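Local atomic coordinates of type II secretion ATPase XpsE (Xanthomonas campestris, PDB entry 2D27), a protein that belongs to the GspE family of type II secretion ATPases and is represented by its N-terminal domain, which includes an MshEN-type fold. Residues Asp53-Cys58 with Leu132-Arg137; Gly104-Trp109 with Leu128-His133. One frame throughout, in Å; residues are numbered along the deposited sequence.

Interaction 1 (Asp53-Cys58 with Leu132-Arg137); sequences DHAETC and LHVGLR
A55 carries the apolar part of this contact, its methyl group meeting the chain where strand 130-134 turns toward helix 137-147. A55 CB lies 4.2 Å from CG1 of V134 and only 3.3 Å from CD2 of L136, the latter tighter than ordinary van der Waals contact. Alanine suits the place because the backbones come close here, CA of A55 standing 5.5 Å from CA of L136. V134 has CG1 anti to its backbone N (chi1 -170°), which carries that methyl up to the helix, 3.6 Å from the carbonyl O of A55; a short branched residue suits this close approach. L136 starts off neither toward the helix nor away from it, and its CD2 branch comes nearer.

In the polar part, water 1 accepts a hydrogen bond from NH1 of R137 at 2.7 Å. The same water is modelled 2.5 Å from ND1 of H54, suspiciously short. Imidazole and guanidinium are nearly coplanar, 8° apart, with the water at the edge of both; their direct approach is modelled too close to be trusted. The arginine is long enough to span from the start of its own helix, and its NH1 also forms a salt bridge with D112, which would probably offset the positive charge beside the histidine.

L136 is the N-cap of helix 137-147, and the strand-to-helix connection packs against helix 51-62.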
ATOM      1  N   ASP A  53      -2.639   5.281  16.960  1.00 25.14           N
ATOM      2  CA  ASP A  53      -3.474   6.422  16.603  1.00 24.89           C
ATOM      3  C   ASP A  53      -3.564   6.544  15.036  1.00 23.84           C
ATOM      4  O   ASP A  53      -4.553   6.963  14.527  1.00 22.74           O
ATOM      5  CB  ASP A  53      -2.892   7.692  17.139  1.00 25.09           C
ATOM      6  CG  ASP A  53      -3.043   7.834  18.634  1.00 29.09           C
ATOM      7  OD1 ASP A  53      -3.821   7.057  19.253  1.00 24.73           O
ATOM      8  OD2 ASP A  53      -2.472   8.792  19.210  1.00 26.92           O
ATOM      9  N   HIS A  54      -2.485   6.223  14.367  1.00 24.38           N
ATOM     10  CA  HIS A  54      -2.360   6.249  12.932  1.00 25.85           C
ATOM     11  C   HIS A  54      -3.395   5.223  12.371  1.00 24.90           C
ATOM     12  O   HIS A  54      -4.243   5.565  11.500  1.00 22.37           O
ATOM     13  CB  HIS A  54      -0.941   5.896  12.474  1.00 25.01           C
ATOM     14  CG  HIS A  54      -0.809   5.848  10.974  1.00 38.05           C
ATOM     15  ND1 HIS A  54       0.130   5.119  10.305  1.00 52.64           N
ATOM     16  CD2 HIS A  54      -1.607   6.341  10.014  1.00 52.21           C
ATOM     17  CE1 HIS A  54      -0.068   5.184   9.007  1.00 47.89           C
ATOM     18  NE2 HIS A  54      -1.119   5.915   8.803  1.00 53.61           N
ATOM     19  N   ALA A  55      -3.330   4.008  12.934  1.00 23.65           N
ATOM     20  CA  ALA A  55      -4.109   2.863  12.478  1.00 23.51           C
ATOM     21  C   ALA A  55      -5.560   3.158  12.687  1.00 22.94           C
ATOM     22  O   ALA A  55      -6.336   3.118  11.739  1.00 23.37           O
ATOM     23  CB  ALA A  55      -3.700   1.535  13.116  1.00 23.71           C
ATOM     24  N   GLU A  56      -5.920   3.563  13.878  1.00 22.57           N
ATOM     25  CA  GLU A  56      -7.290   3.877  14.204  1.00 22.10           C
ATOM     26  C   GLU A  56      -7.882   5.014  13.403  1.00 23.49           C
ATOM     27  O   GLU A  56      -9.055   4.995  13.081  1.00 23.24           O
ATOM     28  CB  GLU A  56      -7.504   4.119  15.720  1.00 21.19           C
ATOM     29  CG  GLU A  56      -7.006   2.899  16.559  1.00 25.86           C
ATOM     30  CD  GLU A  56      -7.442   2.811  18.025  1.00 29.22           C
ATOM     31  OE1 GLU A  56      -7.768   3.908  18.584  1.00 29.87           O
ATOM     32  OE2 GLU A  56      -7.451   1.611  18.579  1.00 28.94           O
ATOM     33  N   THR A  57      -7.109   6.052  13.178  1.00 22.77           N
ATOM     34  CA  THR A  57      -7.624   7.186  12.550  1.00 21.89           C
ATOM     35  C   THR A  57      -7.827   6.930  11.006  1.00 22.00           C
ATOM     36  O   THR A  57      -8.758   7.466  10.468  1.00 20.28           O
ATOM     37  CB  THR A  57      -6.727   8.417  12.780  1.00 23.20           C
ATOM     38  OG1 THR A  57      -6.488   8.636  14.211  1.00 25.03           O
ATOM     39  CG2 THR A  57      -7.467   9.628  12.378  1.00 22.09           C
ATOM     40  N   CYS A  58      -6.921   6.163  10.409  1.00 20.09           N
ATOM     41  CA  CYS A  58      -6.968   5.729   9.076  1.00 22.66           C
ATOM     42  C   CYS A  58      -8.230   4.882   8.852  1.00 23.93           C
ATOM     43  O   CYS A  58      -9.004   5.179   7.918  1.00 23.49           O
ATOM     44  CB  CYS A  58      -5.769   4.918   8.674  1.00 20.74           C
ATOM     45  SG  CYS A  58      -4.239   5.803   8.340  1.00 24.08           S
ATOM     46  N   LEU A 132      -9.943  -4.262   1.993  1.00 27.95           N
ATOM     47  CA  LEU A 132      -8.853  -3.623   2.777  1.00 26.83           C
ATOM     48  C   LEU A 132      -9.108  -3.769   4.256  1.00 25.14           C
ATOM     49  O   LEU A 132     -10.215  -3.541   4.738  1.00 23.56           O
ATOM     50  CB  LEU A 132      -8.790  -2.158   2.446  1.00 26.74           C
ATOM     51  CG  LEU A 132      -7.806  -1.638   1.384  1.00 28.86           C
ATOM     52  CD1 LEU A 132      -7.271  -2.506   0.362  1.00 31.05           C
ATOM     53  CD2 LEU A 132      -8.234  -0.345   0.816  1.00 25.06           C
ATOM     54  N   HIS A 133      -8.105  -4.243   4.966  1.00 25.20           N
ATOM     55  CA  HIS A 133      -8.190  -4.265   6.451  1.00 26.15           C
ATOM     56  C   HIS A 133      -6.957  -3.516   7.000  1.00 23.78           C
ATOM     57  O   HIS A 133      -5.834  -3.748   6.564  1.00 23.10           O
ATOM     58  CB  HIS A 133      -8.306  -5.697   6.998  1.00 27.19           C
ATOM     59  CG  HIS A 133      -9.282  -6.573   6.232  1.00 29.24           C
ATOM     60  ND1 HIS A 133     -10.638  -6.550   6.447  1.00 33.47           N
ATOM     61  CD2 HIS A 133      -9.081  -7.531   5.296  1.00 32.41           C
ATOM     62  CE1 HIS A 133     -11.245  -7.388   5.622  1.00 29.71           C
ATOM     63  NE2 HIS A 133     -10.321  -8.007   4.923  1.00 30.85           N
ATOM     64  N   VAL A 134      -7.221  -2.539   7.840  1.00 23.07           N
ATOM     65  CA  VAL A 134      -6.154  -1.791   8.495  1.00 25.24           C
ATOM     66  C   VAL A 134      -5.475  -2.584   9.661  1.00 26.02           C
ATOM     67  O   VAL A 134      -6.163  -3.191  10.480  1.00 26.75           O
ATOM     68  CB  VAL A 134      -6.704  -0.458   9.035  1.00 24.31           C
ATOM     69  CG1 VAL A 134      -5.580   0.455   9.503  1.00 25.06           C
ATOM     70  CG2 VAL A 134      -7.526   0.252   7.889  1.00 26.32           C
ATOM     71  N   GLY A 135      -4.148  -2.584   9.714  1.00 26.17           N
ATOM     72  CA  GLY A 135      -3.454  -2.944  10.953  1.00 27.63           C
ATOM     73  C   GLY A 135      -2.272  -2.046  11.323  1.00 28.05           C
ATOM     74  O   GLY A 135      -1.801  -1.180  10.524  1.00 26.99           O
ATOM     75  N   LEU A 136      -1.840  -2.187  12.578  1.00 28.49           N
ATOM     76  CA  LEU A 136      -0.686  -1.438  13.059  1.00 29.35           C
ATOM     77  C   LEU A 136       0.408  -1.883  12.259  1.00 27.38           C
ATOM     78  O   LEU A 136       0.469  -3.046  11.921  1.00 27.07           O
ATOM     79  CB  LEU A 136      -0.297  -1.758  14.491  1.00 31.02           C
ATOM     80  CG  LEU A 136      -1.120  -1.280  15.662  1.00 36.09           C
ATOM     81  CD1 LEU A 136      -0.232  -0.695  16.821  1.00 40.24           C
ATOM     82  CD2 LEU A 136      -2.210  -0.387  15.368  1.00 37.75           C
ATOM     83  N   ARG A 137       1.273  -0.946  11.893  1.00 27.19           N
ATOM     84  CA  ARG A 137       2.374  -1.242  10.986  1.00 26.60           C
ATOM     85  C   ARG A 137       3.261  -2.386  11.469  1.00 29.45           C
ATOM     86  O   ARG A 137       3.690  -3.247  10.659  1.00 29.78           O
ATOM     87  CB  ARG A 137       3.175   0.045  10.813  1.00 26.42           C
ATOM     88  CG  ARG A 137       4.410  -0.015   9.994  1.00 26.48           C
ATOM     89  CD  ARG A 137       5.060   1.325   9.642  1.00 32.06           C
ATOM     90  NE  ARG A 137       4.041   2.389   9.659  1.00 39.58           N
ATOM     91  CZ  ARG A 137       3.424   2.950   8.588  1.00 37.73           C
ATOM     92  NH1 ARG A 137       2.443   3.818   8.812  1.00 33.93           N
ATOM     93  NH2 ARG A 137       3.834   2.728   7.349  1.00 37.64           N
TER
HETATM   94  O   HOH W   1       1.977   3.769  11.427  1.00 32.35           O

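Interaction 2 (Gly104-Trp109 with Leu128-His133); sequences GRLDLW and LPLLLH
The R105 guanidinium has CD2 of L131 over the centre of one face, 3.9 Å above it. Near its edge, R105 NH1 donates to L130 O (2.6 Å); the carbonyl oxygen sits tilted 23° out of the guanidinium plane, in keeping with a bond bent to 136°. The bends at chi2 and chi3 fold this arginine back over the neighbouring strand. The H133 ring offers its edge: NE2 donates to OD1 of D107 at 2.8 Å, almost straight at 176° and in the imidazole plane, but reaching the carboxylate from above its plane. W109 turns its CD1 edge to the carbonyl O of H133, 3.4 Å away, and its NE1 bonds to V67 O.

Beneath these groups the strands run parallel, joined by backbone bonds such as L108 N to L131 O (2.8 Å) and H133 N to L108 O (2.7 Å). On the other face L106 and L130 lie side by side, CD2 to CD2 at 3.7 Å, and L108 meets both L130 and L132; branched apolar leucines suit this face, where L106, L130 and L132 touch helix 116-126.

The chemistry thus divides by face: apolar toward the crossover helix of the beta-alpha-beta unit, mixed on the other, where the D107-H133 pair lies among L131 and W109. OD1 of D107 also pairs with R102, so that H133 and R102 together would probably stabilise a buried carboxylate.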
ATOM      1  N   GLY A 104     -14.139 -14.275  -4.471  1.00 60.08           N
ATOM      2  CA  GLY A 104     -13.246 -13.766  -5.499  1.00 58.14           C
ATOM      3  C   GLY A 104     -12.214 -12.749  -4.957  1.00 55.68           C
ATOM      4  O   GLY A 104     -11.106 -12.614  -5.526  1.00 57.06           O
ATOM      5  N   ARG A 105     -12.557 -12.061  -3.859  1.00 51.27           N
ATOM      6  CA  ARG A 105     -11.745 -10.959  -3.289  1.00 47.59           C
ATOM      7  C   ARG A 105     -10.559 -11.310  -2.402  1.00 43.66           C
ATOM      8  O   ARG A 105     -10.680 -12.005  -1.394  1.00 40.53           O
ATOM      9  CB  ARG A 105     -12.609 -10.069  -2.376  1.00 47.58           C
ATOM     10  CG  ARG A 105     -13.648  -9.293  -3.017  1.00 48.90           C
ATOM     11  CD  ARG A 105     -13.383  -7.809  -3.019  1.00 48.91           C
ATOM     12  NE  ARG A 105     -14.647  -7.140  -2.787  1.00 49.40           N
ATOM     13  CZ  ARG A 105     -14.832  -5.830  -2.688  1.00 45.64           C
ATOM     14  NH1 ARG A 105     -13.845  -4.948  -2.802  1.00 42.48           N
ATOM     15  NH2 ARG A 105     -16.061  -5.420  -2.502  1.00 45.54           N
ATOM     16  N   LEU A 106      -9.452 -10.664  -2.696  1.00 41.18           N
ATOM     17  CA  LEU A 106      -8.284 -10.686  -1.842  1.00 39.88           C
ATOM     18  C   LEU A 106      -8.371  -9.724  -0.626  1.00 38.93           C
ATOM     19  O   LEU A 106      -8.407  -8.508  -0.791  1.00 38.60           O
ATOM     20  CB  LEU A 106      -7.106 -10.329  -2.704  1.00 39.43           C
ATOM     21  CG  LEU A 106      -5.779 -10.590  -2.065  1.00 39.97           C
ATOM     22  CD1 LEU A 106      -5.612 -12.122  -1.763  1.00 43.48           C
ATOM     23  CD2 LEU A 106      -4.731 -10.044  -2.954  1.00 37.89           C
ATOM     24  N   ASP A 107      -8.437 -10.282   0.578  1.00 37.33           N
ATOM     25  CA  ASP A 107      -8.192  -9.538   1.829  1.00 36.91           C
ATOM     26  C   ASP A 107      -6.767  -9.043   2.000  1.00 34.63           C
ATOM     27  O   ASP A 107      -5.828  -9.859   2.054  1.00 34.27           O
ATOM     28  CB  ASP A 107      -8.530 -10.361   3.031  1.00 37.03           C
ATOM     29  CG  ASP A 107      -9.979 -10.776   3.024  1.00 41.48           C
ATOM     30  OD1 ASP A 107     -10.883  -9.884   2.965  1.00 40.58           O
ATOM     31  OD2 ASP A 107     -10.286 -11.977   3.042  1.00 47.40           O
ATOM     32  N   LEU A 108      -6.612  -7.706   2.072  1.00 30.56           N
ATOM     33  CA  LEU A 108      -5.278  -7.101   2.193  1.00 30.12           C
ATOM     34  C   LEU A 108      -5.236  -6.384   3.518  1.00 28.69           C
ATOM     35  O   LEU A 108      -6.084  -5.519   3.793  1.00 27.94           O
ATOM     36  CB  LEU A 108      -5.019  -6.083   1.083  1.00 29.49           C
ATOM     37  CG  LEU A 108      -3.622  -5.601   0.928  1.00 29.86           C
ATOM     38  CD1 LEU A 108      -2.659  -6.761   0.464  1.00 28.89           C
ATOM     39  CD2 LEU A 108      -3.582  -4.422  -0.008  1.00 27.35           C
ATOM     40  N   TRP A 109      -4.248  -6.755   4.327  1.00 28.00           N
ATOM     41  CA  TRP A 109      -3.984  -6.114   5.633  1.00 27.29           C
ATOM     42  C   TRP A 109      -2.955  -5.019   5.364  1.00 25.08           C
ATOM     43  O   TRP A 109      -1.893  -5.300   4.812  1.00 24.34           O
ATOM     44  CB  TRP A 109      -3.370  -7.143   6.588  1.00 27.80           C
ATOM     45  CG  TRP A 109      -3.587  -6.858   8.053  1.00 30.02           C
ATOM     46  CD1 TRP A 109      -4.544  -6.088   8.619  1.00 28.43           C
ATOM     47  CD2 TRP A 109      -2.813  -7.402   9.130  1.00 30.10           C
ATOM     48  NE1 TRP A 109      -4.421  -6.126   9.990  1.00 31.85           N
ATOM     49  CE2 TRP A 109      -3.315  -6.876  10.313  1.00 31.98           C
ATOM     50  CE3 TRP A 109      -1.688  -8.244   9.190  1.00 34.72           C
ATOM     51  CZ2 TRP A 109      -2.779  -7.211  11.577  1.00 36.66           C
ATOM     52  CZ3 TRP A 109      -1.119  -8.533  10.430  1.00 34.22           C
ATOM     53  CH2 TRP A 109      -1.684  -8.039  11.598  1.00 34.48           C
ATOM     54  N   LEU A 128      -6.587  -9.172  -8.819  1.00 41.57           N
ATOM     55  CA  LEU A 128      -7.778  -9.508  -8.043  1.00 40.71           C
ATOM     56  C   LEU A 128      -8.366  -8.230  -7.457  1.00 39.58           C
ATOM     57  O   LEU A 128      -7.627  -7.269  -7.249  1.00 39.23           O
ATOM     58  CB  LEU A 128      -7.394 -10.457  -6.923  1.00 41.41           C
ATOM     59  CG  LEU A 128      -6.742 -11.798  -7.331  1.00 42.48           C
ATOM     60  CD1 LEU A 128      -6.386 -12.559  -6.094  1.00 43.51           C
ATOM     61  CD2 LEU A 128      -7.681 -12.638  -8.197  1.00 42.15           C
ATOM     62  N   PRO A 129      -9.648  -8.220  -7.150  1.00 37.48           N
ATOM     63  CA  PRO A 129     -10.245  -7.086  -6.441  1.00 37.20           C
ATOM     64  C   PRO A 129      -9.899  -7.241  -4.956  1.00 36.22           C
ATOM     65  O   PRO A 129      -9.759  -8.389  -4.463  1.00 36.94           O
ATOM     66  CB  PRO A 129     -11.743  -7.279  -6.632  1.00 36.39           C
ATOM     67  CG  PRO A 129     -11.919  -8.766  -6.712  1.00 37.85           C
ATOM     68  CD  PRO A 129     -10.631  -9.293  -7.368  1.00 38.66           C
ATOM     69  N   LEU A 130      -9.790  -6.124  -4.255  1.00 33.20           N
ATOM     70  CA  LEU A 130      -9.270  -6.157  -2.903  1.00 30.22           C
ATOM     71  C   LEU A 130     -10.338  -5.811  -1.891  1.00 29.11           C
ATOM     72  O   LEU A 130     -11.288  -5.066  -2.144  1.00 28.42           O
ATOM     73  CB  LEU A 130      -8.131  -5.202  -2.838  1.00 30.34           C
ATOM     74  CG  LEU A 130      -6.947  -5.404  -3.786  1.00 27.45           C
ATOM     75  CD1 LEU A 130      -5.894  -4.394  -3.442  1.00 29.95           C
ATOM     76  CD2 LEU A 130      -6.310  -6.762  -3.790  1.00 31.47           C
ATOM     77  N   LEU A 131     -10.200  -6.375  -0.724  1.00 27.76           N
ATOM     78  CA  LEU A 131     -10.902  -5.925   0.437  1.00 28.83           C
ATOM     79  C   LEU A 131      -9.825  -5.471   1.479  1.00 28.19           C
ATOM     80  O   LEU A 131      -8.939  -6.209   1.803  1.00 27.75           O
ATOM     81  CB  LEU A 131     -11.724  -7.035   1.005  1.00 27.77           C
ATOM     82  CG  LEU A 131     -13.246  -7.034   1.065  1.00 33.76           C
ATOM     83  CD1 LEU A 131     -13.635  -7.953   2.248  1.00 36.23           C
ATOM     84  CD2 LEU A 131     -14.018  -5.700   1.127  1.00 31.42           C
ATOM     85  N   LEU A 132      -9.943  -4.262   1.993  1.00 27.95           N
ATOM     86  CA  LEU A 132      -8.853  -3.623   2.777  1.00 26.83           C
ATOM     87  C   LEU A 132      -9.108  -3.769   4.256  1.00 25.14           C
ATOM     88  O   LEU A 132     -10.215  -3.541   4.738  1.00 23.56           O
ATOM     89  CB  LEU A 132      -8.790  -2.158   2.446  1.00 26.74           C
ATOM     90  CG  LEU A 132      -7.806  -1.638   1.384  1.00 28.86           C
ATOM     91  CD1 LEU A 132      -7.271  -2.506   0.362  1.00 31.05           C
ATOM     92  CD2 LEU A 132      -8.234  -0.345   0.816  1.00 25.06           C
ATOM     93  N   HIS A 133      -8.105  -4.243   4.966  1.00 25.20           N
ATOM     94  CA  HIS A 133      -8.190  -4.265   6.451  1.00 26.15           C
ATOM     95  C   HIS A 133      -6.957  -3.516   7.000  1.00 23.78           C
ATOM     96  O   HIS A 133      -5.834  -3.748   6.564  1.00 23.10           O
ATOM     97  CB  HIS A 133      -8.306  -5.697   6.998  1.00 27.19           C
ATOM     98  CG  HIS A 133      -9.282  -6.573   6.232  1.00 29.24           C
ATOM     99  ND1 HIS A 133     -10.638  -6.550   6.447  1.00 33.47           N
ATOM    100  CD2 HIS A 133      -9.081  -7.531   5.296  1.00 32.41           C
ATOM    101  CE1 HIS A 133     -11.245  -7.388   5.622  1.00 29.71           C
ATOM    102  NE2 HIS A 133     -10.321  -8.007   4.923  1.00 30.85           N
TER

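Overall arrangement
Strand 130-134 serves both contacts, whose segments overlap at L132 and H133, though it is in interaction 2 that these two residues make contact; the centres are about 15 Å apart. Interaction 2 pairs the strand with strand 106-110 inside the sheet, where regular backbone bonds do most of the work; the 106-109 side is buried, the 130-133 side partly exposed, and its beginning, at G104, R105 and P129, lies exposed. Interaction 1 takes up the strand's other end and the turn into helix 137-147, joining them to helix 51-62 through a small, mostly buried apolar patch and a partly exposed polar group. The two meet at W109, whose NE1 packs against V134 O and G135 CA.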